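Local structure of probable nitrite reductase [nad(p)h] small subunit NIRD (Mycobacterium tuberculosis, 4AIV) at residues Val100-Val105 with Gln112-Ala117; Ile7-Thr12 with Leu28-Ser33; Val51-Gly56 with Pro94-Pro99; Gly69-Val74 with Asp87-Asp92. The protein probably serves as the Rieske-like small subunit of NADH-dependent nitrite reductase, associating with NirB and being required for the reduction of nitrite to ammonium. All blocks are in the same frame, centred on the assembly; numbering follows the deposited sequence.

Contact 1 (Val100-Val105 with Gln112-Ala117); sequences VYPARV and QVARVA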
loop_
_atom_site.group_PDB
_atom_site.type_symbol
_atom_site.label_atom_id
_atom_site.label_comp_id
_atom_site.label_asym_id
_atom_site.label_seq_id
_atom_site.Cartn_x
_atom_site.Cartn_y
_atom_site.Cartn_z
ATOM N N VAL A 100 2.970 6.022 3.365
ATOM C CA VAL A 100 2.895 4.631 3.777
ATOM C C VAL A 100 2.062 4.589 5.048
ATOM O O VAL A 100 2.121 5.507 5.864
ATOM C CB VAL A 100 4.309 4.001 3.984
ATOM C CG1 VAL A 100 5.126 4.804 5.006
ATOM C CG2 VAL A 100 4.205 2.534 4.402
ATOM N N TYR A 101 1.244 3.551 5.190
ATOM C CA TYR A 101 0.333 3.446 6.322
ATOM C C TYR A 101 0.634 2.149 7.055
ATOM O O TYR A 101 0.862 1.117 6.418
ATOM C CB TYR A 101 -1.134 3.447 5.849
ATOM C CG TYR A 101 -1.544 4.718 5.138
ATOM C CD1 TYR A 101 -1.251 4.909 3.789
ATOM C CD2 TYR A 101 -2.204 5.736 5.818
ATOM C CE1 TYR A 101 -1.624 6.079 3.129
ATOM C CE2 TYR A 101 -2.580 6.910 5.168
ATOM C CZ TYR A 101 -2.282 7.076 3.830
ATOM O OH TYR A 101 -2.648 8.244 3.193
ATOM N N PRO A 102 0.636 2.193 8.395
ATOM C CA PRO A 102 0.799 0.933 9.136
ATOM C C PRO A 102 -0.273 -0.071 8.716
ATOM O O PRO A 102 -1.445 0.282 8.530
ATOM C CB PRO A 102 0.598 1.347 10.597
ATOM C CG PRO A 102 0.942 2.832 10.624
ATOM C CD PRO A 102 0.475 3.363 9.280
ATOM N N ALA A 103 0.143 -1.316 8.533
ATOM C CA ALA A 103 -0.765 -2.368 8.116
ATOM C C ALA A 103 -0.420 -3.634 8.885
ATOM O O ALA A 103 0.752 -3.990 9.034
ATOM C CB ALA A 103 -0.662 -2.597 6.617
ATOM N N ARG A 104 -1.443 -4.307 9.389
ATOM C CA ARG A 104 -1.212 -5.494 10.195
ATOM C C ARG A 104 -2.216 -6.592 9.883
ATOM O O ARG A 104 -3.273 -6.346 9.279
ATOM C CB ARG A 104 -1.268 -5.134 11.695
ATOM C CG ARG A 104 -2.652 -4.723 12.181
ATOM C CD ARG A 104 -2.632 -4.441 13.677
ATOM N NE ARG A 104 -3.956 -4.091 14.197
ATOM C CZ ARG A 104 -4.167 -3.602 15.415
ATOM N NH1 ARG A 104 -3.134 -3.402 16.232
ATOM N NH2 ARG A 104 -5.403 -3.298 15.809
ATOM N N VAL A 105 -1.863 -7.813 10.278
ATOM C CA VAL A 105 -2.805 -8.921 10.269
ATOM C C VAL A 105 -2.982 -9.366 11.719
ATOM O O VAL A 105 -2.015 -9.770 12.371
ATOM C CB VAL A 105 -2.308 -10.095 9.384
ATOM C CG1 VAL A 105 -3.403 -11.137 9.204
ATOM C CG2 VAL A 105 -1.836 -9.575 8.028
ATOM N N GLN A 112 -5.835 -5.058 8.808
ATOM C CA GLN A 112 -6.186 -3.683 9.134
ATOM C C GLN A 112 -5.131 -2.715 8.643
ATOM O O GLN A 112 -3.958 -3.076 8.499
ATOM C CB GLN A 112 -6.321 -3.509 10.638
ATOM C CG GLN A 112 -7.366 -4.384 11.273
ATOM C CD GLN A 112 -7.627 -3.963 12.691
ATOM O OE1 GLN A 112 -6.788 -4.160 13.572
ATOM N NE2 GLN A 112 -8.790 -3.357 12.923
ATOM N N VAL A 113 -5.562 -1.481 8.412
ATOM C CA VAL A 113 -4.680 -0.406 8.001
ATOM C C VAL A 113 -4.940 0.796 8.890
ATOM O O VAL A 113 -6.097 1.164 9.127
ATOM C CB VAL A 113 -4.934 0.004 6.529
ATOM C CG1 VAL A 113 -4.019 1.165 6.140
ATOM C CG2 VAL A 113 -4.740 -1.180 5.595
ATOM N N ALA A 114 -3.872 1.412 9.385
ATOM C CA ALA A 114 -4.026 2.556 10.270
ATOM C C ALA A 114 -3.672 3.854 9.573
ATOM O O ALA A 114 -2.897 3.882 8.619
ATOM C CB ALA A 114 -3.153 2.390 11.513
ATOM N N ARG A 115 -4.264 4.939 10.044
ATOM C CA ARG A 115 -3.704 6.248 9.772
ATOM C C ARG A 115 -3.284 6.774 11.129
ATOM O O ARG A 115 -3.877 6.424 12.155
ATOM C CB ARG A 115 -4.719 7.186 9.120
ATOM C CG ARG A 115 -5.893 7.503 10.012
ATOM C CD ARG A 115 -6.562 8.804 9.636
ATOM N NE ARG A 115 -7.755 8.992 10.448
ATOM C CZ ARG A 115 -7.931 9.971 11.330
ATOM N NH1 ARG A 115 -6.994 10.893 11.511
ATOM N NH2 ARG A 115 -9.064 10.032 12.022
ATOM N N VAL A 116 -2.251 7.602 11.143
ATOM C CA VAL A 116 -1.739 8.130 12.389
ATOM C C VAL A 116 -2.370 9.485 12.651
ATOM O O VAL A 116 -2.336 10.370 11.792
ATOM C CB VAL A 116 -0.198 8.245 12.361
ATOM C CG1 VAL A 116 0.310 8.942 13.612
ATOM C CG2 VAL A 116 0.428 6.871 12.215
ATOM N N ALA A 117 -2.978 9.633 13.824
ATOM C CA ALA A 117 -3.565 10.906 14.216
ATOM C C ALA A 117 -2.912 11.425 15.495
ATOM O O ALA A 117 -2.162 10.702 16.160
ATOM C CB ALA A 117 -5.076 10.769 14.395
#

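Contact 2 (Ile7-Thr12 with Leu28-Ser33); sequences IQVWTT and LLDDGS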
loop_
_atom_site.group_PDB
_atom_site.type_symbol
_atom_site.label_atom_id
_atom_site.label_comp_id
_atom_site.label_asym_id
_atom_site.label_seq_id
_atom_site.Cartn_x
_atom_site.Cartn_y
_atom_site.Cartn_z
ATOM N N ILE A 7 -1.655 8.519 17.777
ATOM C CA ILE A 7 -2.567 7.390 17.944
ATOM C C ILE A 7 -2.828 6.714 16.601
ATOM O O ILE A 7 -2.928 7.375 15.570
ATOM C CB ILE A 7 -3.901 7.793 18.598
ATOM C CG1 ILE A 7 -4.557 8.915 17.801
ATOM C CG2 ILE A 7 -3.681 8.216 20.049
ATOM C CD1 ILE A 7 -6.035 8.766 17.698
ATOM N N GLN A 8 -2.924 5.396 16.602
ATOM C CA GLN A 8 -3.246 4.704 15.364
ATOM C C GLN A 8 -4.748 4.465 15.258
ATOM O O GLN A 8 -5.360 3.861 16.143
ATOM C CB GLN A 8 -2.457 3.404 15.251
ATOM C CG GLN A 8 -0.967 3.645 15.115
ATOM C CD GLN A 8 -0.167 2.364 15.115
ATOM O OE1 GLN A 8 -0.405 1.473 15.931
ATOM N NE2 GLN A 8 0.787 2.261 14.194
ATOM N N VAL A 9 -5.344 4.964 14.183
ATOM C CA VAL A 9 -6.765 4.753 13.956
ATOM C C VAL A 9 -6.934 3.685 12.894
ATOM O O VAL A 9 -6.658 3.925 11.711
ATOM C CB VAL A 9 -7.471 6.037 13.536
ATOM C CG1 VAL A 9 -8.964 5.759 13.304
ATOM C CG2 VAL A 9 -7.270 7.111 14.598
ATOM N N TRP A 10 -7.370 2.502 13.328
ATOM C CA TRP A 10 -7.396 1.326 12.463
ATOM C C TRP A 10 -8.691 1.212 11.676
ATOM O O TRP A 10 -9.787 1.375 12.218
ATOM C CB TRP A 10 -7.158 0.037 13.275
ATOM C CG TRP A 10 -5.779 -0.019 13.889
ATOM C CD1 TRP A 10 -5.431 0.330 15.163
ATOM C CD2 TRP A 10 -4.571 -0.429 13.230
ATOM N NE1 TRP A 10 -4.076 0.143 15.348
ATOM C CE2 TRP A 10 -3.521 -0.309 14.178
ATOM C CE3 TRP A 10 -4.260 -0.884 11.944
ATOM C CZ2 TRP A 10 -2.194 -0.635 13.868
ATOM C CZ3 TRP A 10 -2.940 -1.205 11.636
ATOM C CH2 TRP A 10 -1.927 -1.082 12.598
ATOM N N THR A 11 -8.537 0.932 10.386
ATOM C CA THR A 11 -9.642 0.556 9.525
ATOM C C THR A 11 -9.461 -0.908 9.147
ATOM O O THR A 11 -8.396 -1.310 8.672
ATOM C CB THR A 11 -9.675 1.416 8.241
ATOM O OG1 THR A 11 -9.937 2.782 8.586
ATOM C CG2 THR A 11 -10.756 0.928 7.281
ATOM N N THR A 12 -10.499 -1.710 9.356
ATOM C CA THR A 12 -10.453 -3.119 8.980
ATOM C C THR A 12 -10.699 -3.254 7.483
ATOM O O THR A 12 -11.744 -2.835 6.985
ATOM C CB THR A 12 -11.499 -3.937 9.774
ATOM O OG1 THR A 12 -11.149 -3.908 11.157
ATOM C CG2 THR A 12 -11.547 -5.387 9.307
ATOM N N LEU A 28 -10.567 2.435 1.817
ATOM C CA LEU A 28 -10.924 3.770 2.283
ATOM C C LEU A 28 -10.789 3.842 3.805
ATOM O O LEU A 28 -11.453 3.100 4.527
ATOM C CB LEU A 28 -12.368 4.087 1.861
ATOM C CG LEU A 28 -12.983 5.439 2.229
ATOM C CD1 LEU A 28 -12.317 6.553 1.447
ATOM C CD2 LEU A 28 -14.510 5.447 1.982
ATOM N N LEU A 29 -9.939 4.733 4.305
ATOM C CA LEU A 29 -9.762 4.845 5.750
ATOM C C LEU A 29 -10.830 5.754 6.358
ATOM O O LEU A 29 -11.585 6.416 5.640
ATOM C CB LEU A 29 -8.360 5.340 6.105
ATOM C CG LEU A 29 -7.180 4.554 5.519
ATOM C CD1 LEU A 29 -5.845 5.126 6.032
ATOM C CD2 LEU A 29 -7.308 3.051 5.824
ATOM N N ASP A 30 -10.882 5.780 7.685
ATOM C CA ASP A 30 -11.940 6.479 8.410
ATOM C C ASP A 30 -12.026 7.971 8.057
ATOM O O ASP A 30 -13.116 8.551 8.063
ATOM C CB ASP A 30 -11.718 6.308 9.912
ATOM C CG ASP A 30 -10.587 7.159 10.420
ATOM O OD1 ASP A 30 -9.418 6.922 10.013
ATOM O OD2 ASP A 30 -10.869 8.087 11.206
ATOM N N ASP A 31 -10.890 8.587 7.727
ATOM C CA ASP A 31 -10.872 10.021 7.424
ATOM C C ASP A 31 -10.971 10.310 5.925
ATOM O O ASP A 31 -10.853 11.455 5.499
ATOM C CB ASP A 31 -9.621 10.686 8.004
ATOM C CG ASP A 31 -8.369 10.356 7.217
ATOM O OD1 ASP A 31 -8.347 9.310 6.526
ATOM O OD2 ASP A 31 -7.396 11.135 7.296
ATOM N N GLY A 32 -11.175 9.268 5.124
ATOM C CA GLY A 32 -11.300 9.444 3.689
ATOM C C GLY A 32 -10.024 9.235 2.891
ATOM O O GLY A 32 -10.067 9.271 1.656
ATOM N N SER A 33 -8.894 9.024 3.572
ATOM C CA SER A 33 -7.647 8.683 2.876
ATOM C C SER A 33 -7.867 7.436 2.021
ATOM O O SER A 33 -8.580 6.513 2.428
ATOM C CB SER A 33 -6.510 8.404 3.869
ATOM O OG SER A 33 -6.354 9.466 4.785
HETATM O O HOH W 1 -8.307 4.553 9.591
#

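Contact 3 (Val51-Gly56 with Pro94-Pro99); sequences VDPFSG and PRVSVP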
loop_
_atom_site.group_PDB
_atom_site.type_symbol
_atom_site.label_atom_id
_atom_site.label_comp_id
_atom_site.label_asym_id
_atom_site.label_seq_id
_atom_site.Cartn_x
_atom_site.Cartn_y
_atom_site.Cartn_z
ATOM N N VAL A 51 -3.047 7.180 -4.639
ATOM C CA VAL A 51 -2.942 8.181 -5.693
ATOM C C VAL A 51 -1.516 8.286 -6.245
ATOM O O VAL A 51 -0.565 8.546 -5.501
ATOM C CB VAL A 51 -3.427 9.565 -5.211
ATOM C CG1 VAL A 51 -3.316 10.586 -6.335
ATOM C CG2 VAL A 51 -4.859 9.473 -4.692
ATOM N N ASP A 52 -1.380 8.065 -7.551
ATOM C CA ASP A 52 -0.106 8.258 -8.243
ATOM C C ASP A 52 0.308 9.703 -8.046
ATOM O O ASP A 52 -0.434 10.612 -8.412
ATOM C CB ASP A 52 -0.247 7.931 -9.740
ATOM C CG ASP A 52 1.064 8.100 -10.519
ATOM O OD1 ASP A 52 1.723 9.167 -10.415
ATOM O OD2 ASP A 52 1.439 7.164 -11.258
ATOM N N PRO A 53 1.495 9.923 -7.462
ATOM C CA PRO A 53 1.914 11.285 -7.112
ATOM C C PRO A 53 2.386 12.097 -8.314
ATOM O O PRO A 53 2.670 13.283 -8.160
ATOM C CB PRO A 53 3.078 11.051 -6.148
ATOM C CG PRO A 53 3.668 9.775 -6.599
ATOM C CD PRO A 53 2.497 8.921 -7.056
ATOM N N PHE A 54 2.473 11.475 -9.485
ATOM C CA PHE A 54 2.824 12.216 -10.692
ATOM C C PHE A 54 1.555 12.656 -11.431
ATOM O O PHE A 54 1.418 13.826 -11.800
ATOM C CB PHE A 54 3.745 11.395 -11.609
ATOM C CG PHE A 54 5.124 11.135 -11.029
ATOM C CD1 PHE A 54 6.157 12.040 -11.229
ATOM C CD2 PHE A 54 5.386 9.986 -10.284
ATOM C CE1 PHE A 54 7.425 11.809 -10.705
ATOM C CE2 PHE A 54 6.659 9.746 -9.754
ATOM C CZ PHE A 54 7.677 10.660 -9.966
ATOM N N SER A 55 0.617 11.725 -11.614
ATOM C CA SER A 55 -0.585 11.981 -12.416
ATOM C C SER A 55 -1.809 12.373 -11.594
ATOM O O SER A 55 -2.749 12.972 -12.115
ATOM C CB SER A 55 -0.930 10.746 -13.253
ATOM O OG SER A 55 -1.424 9.705 -12.421
ATOM N N GLY A 56 -1.813 12.014 -10.313
ATOM C CA GLY A 56 -2.980 12.225 -9.475
ATOM C C GLY A 56 -4.058 11.161 -9.659
ATOM O O GLY A 56 -5.116 11.223 -9.017
ATOM N N PRO A 94 14.017 10.012 -6.198
ATOM C CA PRO A 94 14.133 10.188 -4.744
ATOM C C PRO A 94 13.327 11.366 -4.188
ATOM O O PRO A 94 13.006 11.364 -2.995
ATOM C CB PRO A 94 15.632 10.429 -4.541
ATOM C CG PRO A 94 16.281 9.743 -5.702
ATOM C CD PRO A 94 15.336 9.955 -6.855
ATOM N N ARG A 95 12.992 12.336 -5.037
ATOM C CA ARG A 95 12.270 13.533 -4.607
ATOM C C ARG A 95 10.765 13.316 -4.464
ATOM O O ARG A 95 10.045 14.201 -3.992
ATOM C CB ARG A 95 12.497 14.659 -5.617
ATOM C CG ARG A 95 13.947 14.846 -6.021
ATOM C CD ARG A 95 14.028 15.718 -7.253
ATOM N NE ARG A 95 13.428 15.080 -8.428
ATOM C CZ ARG A 95 13.463 15.605 -9.652
ATOM N NH1 ARG A 95 14.078 16.764 -9.847
ATOM N NH2 ARG A 95 12.893 14.976 -10.676
ATOM N N VAL A 96 10.292 12.152 -4.895
ATOM C CA VAL A 96 8.862 11.869 -4.930
ATOM C C VAL A 96 8.573 10.656 -4.045
ATOM O O VAL A 96 9.435 9.801 -3.861
ATOM C CB VAL A 96 8.386 11.622 -6.386
ATOM C CG1 VAL A 96 6.898 11.281 -6.445
ATOM C CG2 VAL A 96 8.689 12.842 -7.257
ATOM N N SER A 97 7.373 10.601 -3.467
ATOM C CA SER A 97 6.952 9.443 -2.688
ATOM C C SER A 97 5.427 9.387 -2.580
ATOM O O SER A 97 4.727 10.354 -2.908
ATOM C CB SER A 97 7.600 9.462 -1.296
ATOM O OG SER A 97 7.147 10.572 -0.538
ATOM N N VAL A 98 4.917 8.235 -2.158
ATOM C CA VAL A 98 3.543 8.137 -1.677
ATOM C C VAL A 98 3.603 7.895 -0.181
ATOM O O VAL A 98 4.622 7.397 0.324
ATOM C CB VAL A 98 2.766 6.971 -2.338
ATOM C CG1 VAL A 98 2.451 7.300 -3.783
ATOM C CG2 VAL A 98 3.544 5.650 -2.210
ATOM N N PRO A 99 2.520 8.239 0.539
ATOM C CA PRO A 99 2.484 7.934 1.974
ATOM C C PRO A 99 2.452 6.437 2.215
ATOM O O PRO A 99 1.969 5.675 1.368
ATOM C CB PRO A 99 1.156 8.561 2.440
ATOM C CG PRO A 99 0.325 8.665 1.189
ATOM C CD PRO A 99 1.323 8.985 0.107
#

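Contact 4 (Gly69-Val74 with Asp87-Asp92); sequences GGRAMV and DGSCLD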
loop_
_atom_site.group_PDB
_atom_site.type_symbol
_atom_site.label_atom_id
_atom_site.label_comp_id
_atom_site.label_asym_id
_atom_site.label_seq_id
_atom_site.Cartn_x
_atom_site.Cartn_y
_atom_site.Cartn_z
ATOM N N GLY A 69 16.263 -4.877 -6.663
ATOM C CA GLY A 69 17.400 -5.230 -5.835
ATOM C C GLY A 69 16.956 -5.871 -4.532
ATOM O O GLY A 69 17.494 -5.568 -3.460
ATOM N N GLY A 70 15.954 -6.744 -4.627
ATOM C CA GLY A 70 15.428 -7.444 -3.467
ATOM C C GLY A 70 14.377 -6.666 -2.695
ATOM O O GLY A 70 13.764 -7.187 -1.761
ATOM N N ARG A 71 14.157 -5.416 -3.088
ATOM C CA ARG A 71 13.250 -4.538 -2.354
ATOM C C ARG A 71 11.845 -4.547 -2.957
ATOM O O ARG A 71 11.674 -4.279 -4.146
ATOM C CB ARG A 71 13.808 -3.121 -2.342
ATOM C CG ARG A 71 13.118 -2.208 -1.376
ATOM C CD ARG A 71 13.994 -1.033 -1.078
ATOM N NE ARG A 71 13.322 -0.093 -0.199
ATOM C CZ ARG A 71 13.708 1.164 -0.037
ATOM N NH1 ARG A 71 14.762 1.618 -0.705
ATOM N NH2 ARG A 71 13.033 1.964 0.778
ATOM N N ALA A 72 10.847 -4.864 -2.129
ATOM C CA ALA A 72 9.470 -4.996 -2.597
ATOM C C ALA A 72 8.929 -3.651 -3.084
ATOM O O ALA A 72 9.086 -2.618 -2.428
ATOM C CB ALA A 72 8.586 -5.562 -1.494
ATOM N N MET A 73 8.300 -3.654 -4.244
ATOM C CA MET A 73 7.788 -2.401 -4.767
ATOM C C MET A 73 6.538 -2.611 -5.585
ATOM O O MET A 73 6.181 -3.739 -5.917
ATOM C CB MET A 73 8.868 -1.665 -5.583
ATOM C CG MET A 73 9.526 -2.496 -6.691
ATOM S SD MET A 73 8.506 -2.722 -8.170
ATOM C CE MET A 73 9.774 -3.050 -9.401
ATOM N N VAL A 74 5.863 -1.509 -5.889
ATOM C CA VAL A 74 4.763 -1.533 -6.840
ATOM C C VAL A 74 5.074 -0.532 -7.960
ATOM O O VAL A 74 5.558 0.578 -7.704
ATOM C CB VAL A 74 3.407 -1.205 -6.154
ATOM C CG1 VAL A 74 3.458 0.159 -5.468
ATOM C CG2 VAL A 74 2.255 -1.265 -7.162
ATOM N N ASP A 87 8.465 2.083 2.624
ATOM C CA ASP A 87 8.443 3.486 3.037
ATOM C C ASP A 87 7.792 4.434 2.021
ATOM O O ASP A 87 7.836 5.651 2.191
ATOM C CB ASP A 87 9.852 3.966 3.396
ATOM C CG ASP A 87 10.810 3.928 2.215
ATOM O OD1 ASP A 87 10.376 3.691 1.061
ATOM O OD2 ASP A 87 12.018 4.139 2.448
ATOM N N GLY A 88 7.217 3.878 0.960
ATOM C CA GLY A 88 6.532 4.683 -0.039
ATOM C C GLY A 88 7.423 5.513 -0.953
ATOM O O GLY A 88 6.916 6.221 -1.827
ATOM N N SER A 89 8.741 5.437 -0.775
ATOM C CA SER A 89 9.645 6.227 -1.615
ATOM C C SER A 89 9.620 5.777 -3.072
ATOM O O SER A 89 9.594 4.578 -3.376
ATOM C CB SER A 89 11.085 6.206 -1.080
ATOM O OG SER A 89 11.617 4.892 -1.058
ATOM N N CYS A 90 9.634 6.745 -3.981
ATOM C CA CYS A 90 9.783 6.422 -5.392
ATOM C C CYS A 90 11.232 6.020 -5.631
ATOM O O CYS A 90 12.155 6.818 -5.451
ATOM C CB CYS A 90 9.417 7.611 -6.276
ATOM S SG CYS A 90 9.495 7.244 -8.060
ATOM N N LEU A 91 11.431 4.775 -6.039
ATOM C CA LEU A 91 12.780 4.261 -6.237
ATOM C C LEU A 91 13.420 4.835 -7.506
ATOM O O LEU A 91 14.630 4.760 -7.676
ATOM C CB LEU A 91 12.762 2.730 -6.269
ATOM C CG LEU A 91 12.290 2.034 -4.979
ATOM C CD1 LEU A 91 12.196 0.519 -5.182
ATOM C CD2 LEU A 91 13.218 2.361 -3.805
ATOM N N ASP A 92 12.609 5.423 -8.386
ATOM C CA ASP A 92 13.119 5.991 -9.645
ATOM C C ASP A 92 13.387 7.500 -9.564
ATOM O O ASP A 92 14.086 8.058 -10.411
ATOM C CB ASP A 92 12.151 5.722 -10.799
ATOM C CG ASP A 92 11.946 4.231 -11.068
ATOM O OD1 ASP A 92 12.862 3.418 -10.793
ATOM O OD2 ASP A 92 10.861 3.883 -11.574
HETATM O O HOH W 2 14.288 4.643 -0.462
#

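Contact 1 (Val100-Val105 with Gln112-Ala117)
Arg104 and Gln112 sit opposite each other on an antiparallel strand pair, their side chains running side by side in the same direction. The guanidinium and amide planes are only 20° apart, and both donors of the forked grip end on a single oxygen: Gln112 OE1 accepts from Arg104 NE at 2.9 Å and from Arg104 NH2 at 2.8 Å. OE1 lies in the guanidinium plane, at its edge. The chain of Arg104 leaves the backbone with CG between N and the carbonyl carbon (chi1 68°) and then runs extended to NE, alongside the extended amide arm. The far end of each group has a partner in strand 7-15, Gln112 NE2 bonding Thr12 OG1 and Arg104 making a cation-pi contact with Trp10.

At the same two residues the backbones join through Arg104 N to Gln112 O (2.9 Å) and the reciprocal Gln112 N to Arg104 O (2.9 Å), which makes 104/112 a hydrogen-bonded pair, whereas Ala103/Val113 is non-hydrogen-bonded. Further along, Ala114 N donates almost straight to Pro102 O (2.8 Å).

On the Tyr101 side the ring meets Ala114 O at its edge, in plane, with CD2 3.4 Å from that oxygen, a buried acceptor with no hydrogen-bond partner in the model. Tyr101 CB also packs on Val113 CG1 at 3.7 Å. Pro102 CB rests against the Ala114 methyl. The short segments 103-105 and 112-117 run 150° apart, as expected of a twisted beta hairpin; here it joins strands 100-105 and 110-117 in the six-stranded antiparallel sheet of the Rieske-like fold.

Contact 2 (Ile7-Thr12 with Leu28-Ser33)
Thr11 and Val9, on an edge strand of the main sheet of this Rieske-like fold, meet a type I beta turn that runs from Leu29 to Gly32. The direct polar link is slight: Asp30 N to Thr11 OG1 is a weak hydrogen bond of 3.3 Å with a bent N-H...O angle of 127°. Water 1 does more. It accepts a hydrogen bond from Thr11 OG1 at 2.6 Å and donates both to Val9 O and to Asp30 OD1, the latter at 2.7 Å, tying strand and turn through one solvent molecule.

Van der Waals contacts flank this bridge: the Val9 CG1 methyl lies against the carboxylate of Asp30, 3.5 Å from OD1, the two side chains crossing at about a right angle, and Thr11 CB packs on Leu29 CD2 at 3.8 Å. With OG1 anti to its carbonyl carbon (chi1 -65°), Thr11 turns the hydroxyl to the water and Asp30 N and its CG2 toward Leu28 O.

In the second shell, Arg115 of strand 110-117 forms a salt bridge through NE to Asp30 OD1, a bond that would help to hold the carboxylate toward the water. The turn itself closes with Gly32 N to Leu29 O, and an Asx turn overlaps its end, Ser33 N donating to Asp31 OD1 from above the carboxylate plane; Ser33 OG adds a second bond to Asp31 OD1 on its syn side at 2.7 Å.

Contact 3 (Val51-Gly56 with Pro94-Pro99)
The Phe54 ring receives Val96 obliquely, neither squarely on a face nor in its plane: CZ approaches Val96 CG2 at 3.6 Å and CE2 approaches Val96 CG1 at 3.7 Å, and both methyls reach the CZ end of the ring from the same side of its plane. At the ring edge, in plane, lies Asp52 OD1. In this Rieske-like fold the contact brings together the loop after strand 45-49 and the segment that leads into strand 100-105, through apolar touches without a hydrogen bond between them.

Beside the phenyl ring the puckered Pro53 ring crosses both valines obliquely. Its CG touches Val96 CG1 at 3.6 Å, and its CD touches Val98 CG1 at 3.7 Å. Because CG1 of Val96 is anti to its backbone N (chi1 178°), that one methyl serves the proline and the phenylalanine together. Val98 CG1 also lies against Val51 O. Phe83 of strand 82-84 touches Pro53, Phe54 and Val98, joining both segments to the small sheet.

The loop is shaped from within by an Asx turn and motif. Asp52 OD1 accepts from Phe54 N at 2.6 Å nearly in line with its C-O bond, and from Ser55 N at 3.0 Å, a donor standing 55° out of the carboxylate plane.

Contact 4 (Gly69-Val74 with Asp87-Asp92)
Leu91 makes the close apolar side of this contact, pressing CD2 over one face of the Arg71 guanidinium, 3.5 Å from NH1, while its CD1 reaches Met73 CB at 4.0 Å. The leucine thus spans two residues of strand 71-75, and more of its surface is covered here than that of Met73. Arg71 reaches it with a chain extended from CG to NE, CG being anti to the backbone N (chi1 -168°).

The polar side is partly water-mediated. Asp87 OD2 lies at the guanidinium edge, in plane, and forms a direct salt bridge with Arg71 NH2 at 2.9 Å. The carboxylate is turned 62° from the guanidinium, so it does not pair with it flat. The link to Ser89 instead runs through water 2, which accepts from Arg71 NH1 at 3.1 Å and donates to Ser89 OG at 2.7 Å. Ser89 N donates to Asp87 OD1 in an Asx turn and Ser89 OG bonds the same oxygen from the same face of its plane, two bonds that would steady the carboxylate. Arg71 NH2 has a second acidic partner, Asp86.

Strand 71-75 is the middle of a three-stranded antiparallel sheet between 64-68 and 82-84; Ala84 of the latter touches Arg71, Ser89 and Leu91, placing segment 87-92 beside the sheet.

Overall arrangement
From the N terminus, contact 2 closes first, setting the opening edge strand 7-15 against the turn between strands 25-28 and 34-39. The chain then passes through strand 45-49 into the long loop spanned by contact 3. Within that loop lies contact 4, which links the small three-stranded sheet to residues 87-92; contacts 3 and 4 are joined by two probable backbone hydrogen bonds, Val98 N to Gly88 O and Cys90 N to Val96 O. Contact 1 comes last, as a hairpin following directly on segment 94-99. Strand 110-117 of contact 1 adjoins 7-15, and the Arg115-Asp30 salt bridge couples contacts 1 and 2, whose centres are 7 Å apart. Contacts 2 and 4 lie on opposite sides of the chain's centre. No loops cross.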